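PDB 3OBB: NAD-dependent L-serine dehydrogenase from Pseudomonas aeruginosa, which catalyses the NAD-dependent oxidation of L-serine and methyl-L-serine, with low activity toward beta-hydroxyisobutyrate, and works as a homotetramer. Local coordinates for residues Y77-P89 against H108-D120. Numbering follows the deposited sequence.
Sequences YLDDDGLLAHIAP and HAAARERGLAMLD
In the Rossmann-type NAD-binding domain, L84, in the loop that leaves helix 70-78, plugs the corner where helix 101-112 turns into strand 117-124. Its CD1 lies 3.8 Å from A110 CB on the helix, while CD2 faces A111 CB, L116 CD1 at 3.8 Å and, on the strand, the selenomethionine M118 CE at 4.0 Å. L84 sets CG anti to its own carbonyl carbon (chi1 -77°), which turns the branched end into this corner; the L84 and L116 side chains run side by side, pointing opposite ways, and L84 crosses M118 at about a right angle. Small A110 and A111 suit the helix face, since their short side chains let leucines come close; L78 CD2 is pressed against A110 CB at 3.3 Å, closer than carbons usually pack. The bend at chi3 of M118 brings its CE methyl up against L84 CD2 and, more loosely, obliquely against the Y77 ring.

The corner is made by a Schellman motif, in which L116 N hydrogen-bonds to A111 O and G115 N to R112 O. G115, the C-prime residue that ends helix 101-112, takes the positive phi (96°) that glycine tolerates best. P89 packs its ring on this turn, with CG 3.2 Å from G115 O and CB 3.6 Å from L116 CD2. At the solvent edge the long R114, its chain bent at chi3, crosses the I87 side chain at about a right angle and lays one guanidinium face over A85 CA, with NH2 3.7 Å from L84 CB.

Deeper in, Y77 and M118 both rest on V93 of strand 92-95, which pairs with strand 117-124, and Y77 OH hydrogen-bonds S65 on strand 62-65. The loop lies with helices 70-78 and 101-112 on the M118 side of the sheet, while the next strand residue, L119, points to the other face and packs on helix 143-156.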
loop_
_atom_site.group_PDB
_atom_site.type_symbol
_atom_site.label_atom_id
_atom_site.label_comp_id
_atom_site.label_asym_id
_atom_site.label_seq_id
_atom_site.Cartn_x
_atom_site.Cartn_y
_atom_site.Cartn_z
ATOM N N TYR A 77 -28.709 3.945 23.072
ATOM C CA TYR A 77 -28.768 5.167 23.876
ATOM C C TYR A 77 -29.643 6.280 23.311
ATOM O O TYR A 77 -30.118 7.109 24.068
ATOM C CB TYR A 77 -27.368 5.755 24.055
ATOM C CG TYR A 77 -26.570 5.189 25.196
ATOM C CD1 TYR A 77 -25.577 4.244 24.960
ATOM C CD2 TYR A 77 -26.775 5.624 26.503
ATOM C CE1 TYR A 77 -24.819 3.729 25.996
ATOM C CE2 TYR A 77 -26.027 5.120 27.549
ATOM C CZ TYR A 77 -25.038 4.164 27.283
ATOM O OH TYR A 77 -24.284 3.631 28.299
ATOM N N LEU A 78 -29.825 6.300 21.991
ATOM C CA LEU A 78 -30.316 7.478 21.275
ATOM C C LEU A 78 -31.735 7.394 20.699
ATOM O O LEU A 78 -32.399 8.426 20.520
ATOM C CB LEU A 78 -29.344 7.847 20.144
ATOM C CG LEU A 78 -28.025 8.540 20.497
ATOM C CD1 LEU A 78 -27.339 9.075 19.250
ATOM C CD2 LEU A 78 -28.275 9.687 21.449
ATOM N N ASP A 79 -32.198 6.178 20.425
ATOM C CA ASP A 79 -33.356 5.960 19.545
ATOM C C ASP A 79 -34.705 6.603 19.891
ATOM O O ASP A 79 -35.642 6.471 19.095
ATOM C CB ASP A 79 -33.551 4.464 19.266
ATOM C CG ASP A 79 -32.664 3.955 18.133
ATOM O OD1 ASP A 79 -31.730 4.681 17.717
ATOM O OD2 ASP A 79 -32.903 2.818 17.663
ATOM N N ASP A 80 -34.814 7.286 21.039
ATOM C CA ASP A 80 -36.023 8.097 21.397
ATOM C C ASP A 80 -37.050 7.357 22.272
ATOM O O ASP A 80 -38.227 7.710 22.303
ATOM C CB ASP A 80 -36.720 8.647 20.138
ATOM C CG ASP A 80 -37.356 10.003 20.360
ATOM O OD1 ASP A 80 -38.601 10.076 20.493
ATOM O OD2 ASP A 80 -36.597 10.997 20.397
ATOM N N ASP A 81 -36.567 6.340 22.983
ATOM C CA ASP A 81 -37.364 5.408 23.775
ATOM C C ASP A 81 -36.373 4.669 24.699
ATOM O O ASP A 81 -36.199 3.441 24.627
ATOM C CB ASP A 81 -38.094 4.431 22.844
ATOM C CG ASP A 81 -37.262 4.063 21.609
ATOM O OD1 ASP A 81 -36.578 3.020 21.625
ATOM O OD2 ASP A 81 -37.284 4.827 20.627
ATOM N N GLY A 82 -35.714 5.442 25.565
ATOM C CA GLY A 82 -34.523 4.990 26.280
ATOM C C GLY A 82 -33.433 5.018 25.239
ATOM O O GLY A 82 -33.738 5.232 24.068
ATOM N N LEU A 83 -32.170 4.809 25.621
ATOM C CA LEU A 83 -31.728 4.572 26.995
ATOM C C LEU A 83 -31.443 5.891 27.701
ATOM O O LEU A 83 -31.661 6.012 28.906
ATOM C CB LEU A 83 -30.452 3.700 27.004
ATOM C CG LEU A 83 -30.111 2.871 28.249
ATOM C CD1 LEU A 83 -29.045 1.838 27.940
ATOM C CD2 LEU A 83 -29.669 3.741 29.424
ATOM N N LEU A 84 -30.930 6.869 26.957
ATOM C CA LEU A 84 -30.718 8.203 27.513
ATOM C C LEU A 84 -32.027 8.838 27.991
ATOM O O LEU A 84 -32.021 9.538 28.986
ATOM C CB LEU A 84 -30.008 9.134 26.527
ATOM C CG LEU A 84 -28.502 8.966 26.323
ATOM C CD1 LEU A 84 -28.056 9.937 25.258
ATOM C CD2 LEU A 84 -27.713 9.175 27.608
ATOM N N ALA A 85 -33.141 8.592 27.301
ATOM C CA ALA A 85 -34.446 9.075 27.792
ATOM C C ALA A 85 -34.690 8.701 29.271
ATOM O O ALA A 85 -35.284 9.486 30.006
ATOM C CB ALA A 85 -35.598 8.595 26.901
ATOM N N HIS A 86 -34.208 7.520 29.693
ATOM C CA HIS A 86 -34.177 7.118 31.118
ATOM C C HIS A 86 -32.817 7.451 31.765
ATOM O O HIS A 86 -31.755 7.124 31.227
ATOM C CB HIS A 86 -34.603 5.657 31.286
ATOM C CG HIS A 86 -35.966 5.362 30.720
ATOM N ND1 HIS A 86 -37.117 5.996 31.161
ATOM C CD2 HIS A 86 -36.364 4.505 29.748
ATOM C CE1 HIS A 86 -38.159 5.542 30.485
ATOM N NE2 HIS A 86 -37.730 4.638 29.621
ATOM N N ILE A 87 -32.870 8.133 32.908
ATOM C CA ILE A 87 -31.785 9.026 33.361
ATOM C C ILE A 87 -31.802 9.328 34.847
ATOM O O ILE A 87 -32.460 8.635 35.612
ATOM C CB ILE A 87 -31.872 10.414 32.655
ATOM C CG1 ILE A 87 -33.320 10.765 32.269
ATOM C CG2 ILE A 87 -30.990 10.410 31.435
ATOM C CD1 ILE A 87 -33.700 12.276 32.276
ATOM N N ALA A 88 -31.078 10.368 35.256
ATOM C CA ALA A 88 -31.329 10.980 36.562
ATOM C C ALA A 88 -31.518 12.499 36.462
ATOM O O ALA A 88 -32.657 12.951 36.274
ATOM C CB ALA A 88 -30.290 10.575 37.599
ATOM N N PRO A 89 -30.440 13.304 36.584
ATOM C CA PRO A 89 -29.044 13.067 36.921
ATOM C C PRO A 89 -28.763 13.273 38.411
ATOM O O PRO A 89 -27.599 13.255 38.822
ATOM C CB PRO A 89 -28.297 14.127 36.093
ATOM C CG PRO A 89 -29.352 15.136 35.648
ATOM C CD PRO A 89 -30.656 14.737 36.308
ATOM N N HIS A 108 -22.631 11.918 23.172
ATOM C CA HIS A 108 -22.239 12.934 24.175
ATOM C C HIS A 108 -23.195 14.136 24.216
ATOM O O HIS A 108 -23.607 14.582 25.293
ATOM C CB HIS A 108 -20.819 13.453 23.933
ATOM C CG HIS A 108 -19.764 12.769 24.753
ATOM N ND1 HIS A 108 -19.571 13.037 26.089
ATOM C CD2 HIS A 108 -18.811 11.872 24.411
ATOM C CE1 HIS A 108 -18.553 12.332 26.539
ATOM N NE2 HIS A 108 -18.073 11.613 25.541
ATOM N N ALA A 109 -23.530 14.649 23.032
ATOM C CA ALA A 109 -24.371 15.831 22.886
ATOM C C ALA A 109 -25.788 15.558 23.344
ATOM O O ALA A 109 -26.423 16.415 23.990
ATOM C CB ALA A 109 -24.369 16.332 21.423
ATOM N N ALA A 110 -26.305 14.382 22.997
ATOM C CA ALA A 110 -27.643 14.027 23.441
ATOM C C ALA A 110 -27.648 13.915 24.969
ATOM O O ALA A 110 -28.548 14.439 25.612
ATOM C CB ALA A 110 -28.135 12.762 22.770
ATOM N N ALA A 111 -26.613 13.293 25.543
ATOM C CA ALA A 111 -26.467 13.235 27.001
ATOM C C ALA A 111 -26.457 14.620 27.659
ATOM O O ALA A 111 -27.128 14.818 28.674
ATOM C CB ALA A 111 -25.241 12.471 27.386
ATOM N N ARG A 112 -25.710 15.569 27.088
ATOM C CA ARG A 112 -25.689 16.945 27.602
ATOM C C ARG A 112 -27.034 17.631 27.478
ATOM O O ARG A 112 -27.497 18.258 28.435
ATOM C CB ARG A 112 -24.642 17.804 26.890
ATOM C CG ARG A 112 -23.243 17.558 27.371
ATOM C CD ARG A 112 -22.258 18.414 26.601
ATOM N NE ARG A 112 -20.890 17.920 26.747
ATOM C CZ ARG A 112 -20.119 18.187 27.798
ATOM N NH1 ARG A 112 -18.888 17.703 27.849
ATOM N NH2 ARG A 112 -20.582 18.935 28.801
ATOM N N GLU A 113 -27.641 17.520 26.293
ATOM C CA GLU A 113 -28.953 18.116 25.976
ATOM C C GLU A 113 -30.025 17.731 27.009
ATOM O O GLU A 113 -31.147 18.246 26.976
ATOM C CB GLU A 113 -29.378 17.683 24.562
ATOM C CG GLU A 113 -30.668 18.296 24.026
ATOM C CD GLU A 113 -30.553 19.776 23.740
ATOM O OE1 GLU A 113 -29.673 20.169 22.936
ATOM O OE2 GLU A 113 -31.356 20.553 24.312
ATOM N N ARG A 114 -29.640 16.868 27.949
ATOM C CA ARG A 114 -30.544 16.214 28.881
ATOM C C ARG A 114 -30.080 16.333 30.371
ATOM O O ARG A 114 -30.661 15.846 31.410
ATOM C CB ARG A 114 -30.676 14.739 28.425
ATOM C CG ARG A 114 -31.426 13.794 29.345
ATOM C CD ARG A 114 -31.749 12.493 28.613
ATOM N NE ARG A 114 -32.945 12.650 27.776
ATOM C CZ ARG A 114 -32.935 12.567 26.432
ATOM N NH1 ARG A 114 -34.103 12.761 25.792
ATOM N NH2 ARG A 114 -31.771 12.292 25.730
ATOM N N GLY A 115 -28.832 16.887 30.533
ATOM C CA GLY A 115 -28.275 17.121 31.874
ATOM C C GLY A 115 -27.344 16.050 32.451
ATOM O O GLY A 115 -27.030 16.072 33.645
ATOM N N LEU A 116 -26.880 15.117 31.628
ATOM C CA LEU A 116 -26.061 14.018 32.159
ATOM C C LEU A 116 -24.566 14.221 31.986
ATOM O O LEU A 116 -24.123 14.713 30.962
ATOM C CB LEU A 116 -26.487 12.684 31.558
ATOM C CG LEU A 116 -27.929 12.216 31.787
ATOM C CD1 LEU A 116 -28.167 11.023 30.887
ATOM C CD2 LEU A 116 -28.229 11.875 33.244
ATOM N N ALA A 117 -23.798 13.840 33.005
ATOM C CA ALA A 117 -22.345 13.740 32.894
ATOM C C ALA A 117 -21.952 12.415 32.239
ATOM O O ALA A 117 -22.143 11.345 32.833
ATOM C CB ALA A 117 -21.710 13.858 34.256
HETATM N N MSE A 118 -21.411 12.499 31.019
HETATM C CA MSE A 118 -20.970 11.335 30.260
HETATM C C MSE A 118 -19.492 11.396 29.877
HETATM O O MSE A 118 -18.961 12.458 29.561
HETATM C CB MSE A 118 -21.816 11.143 28.995
HETATM C CG MSE A 118 -21.227 10.088 28.032
HETATM SE SE MSE A 118 -22.315 9.782 26.451
HETATM C CE MSE A 118 -23.738 8.772 27.268
ATOM N N LEU A 119 -18.840 10.241 29.922
ATOM C CA LEU A 119 -17.486 10.070 29.412
ATOM C C LEU A 119 -17.482 8.975 28.349
ATOM O O LEU A 119 -18.208 7.975 28.470
ATOM C CB LEU A 119 -16.544 9.662 30.550
ATOM C CG LEU A 119 -16.364 10.607 31.730
ATOM C CD1 LEU A 119 -15.490 9.936 32.767
ATOM C CD2 LEU A 119 -15.783 11.967 31.278
ATOM N N ASP A 120 -16.681 9.158 27.305
ATOM C CA ASP A 120 -16.278 8.022 26.472
ATOM C C ASP A 120 -14.946 7.523 27.036
ATOM O O ASP A 120 -13.988 8.279 27.170
ATOM C CB ASP A 120 -16.229 8.354 24.955
ATOM C CG ASP A 120 -15.328 9.560 24.615
ATOM O OD1 ASP A 120 -15.707 10.731 24.825
ATOM O OD2 ASP A 120 -14.235 9.337 24.088
#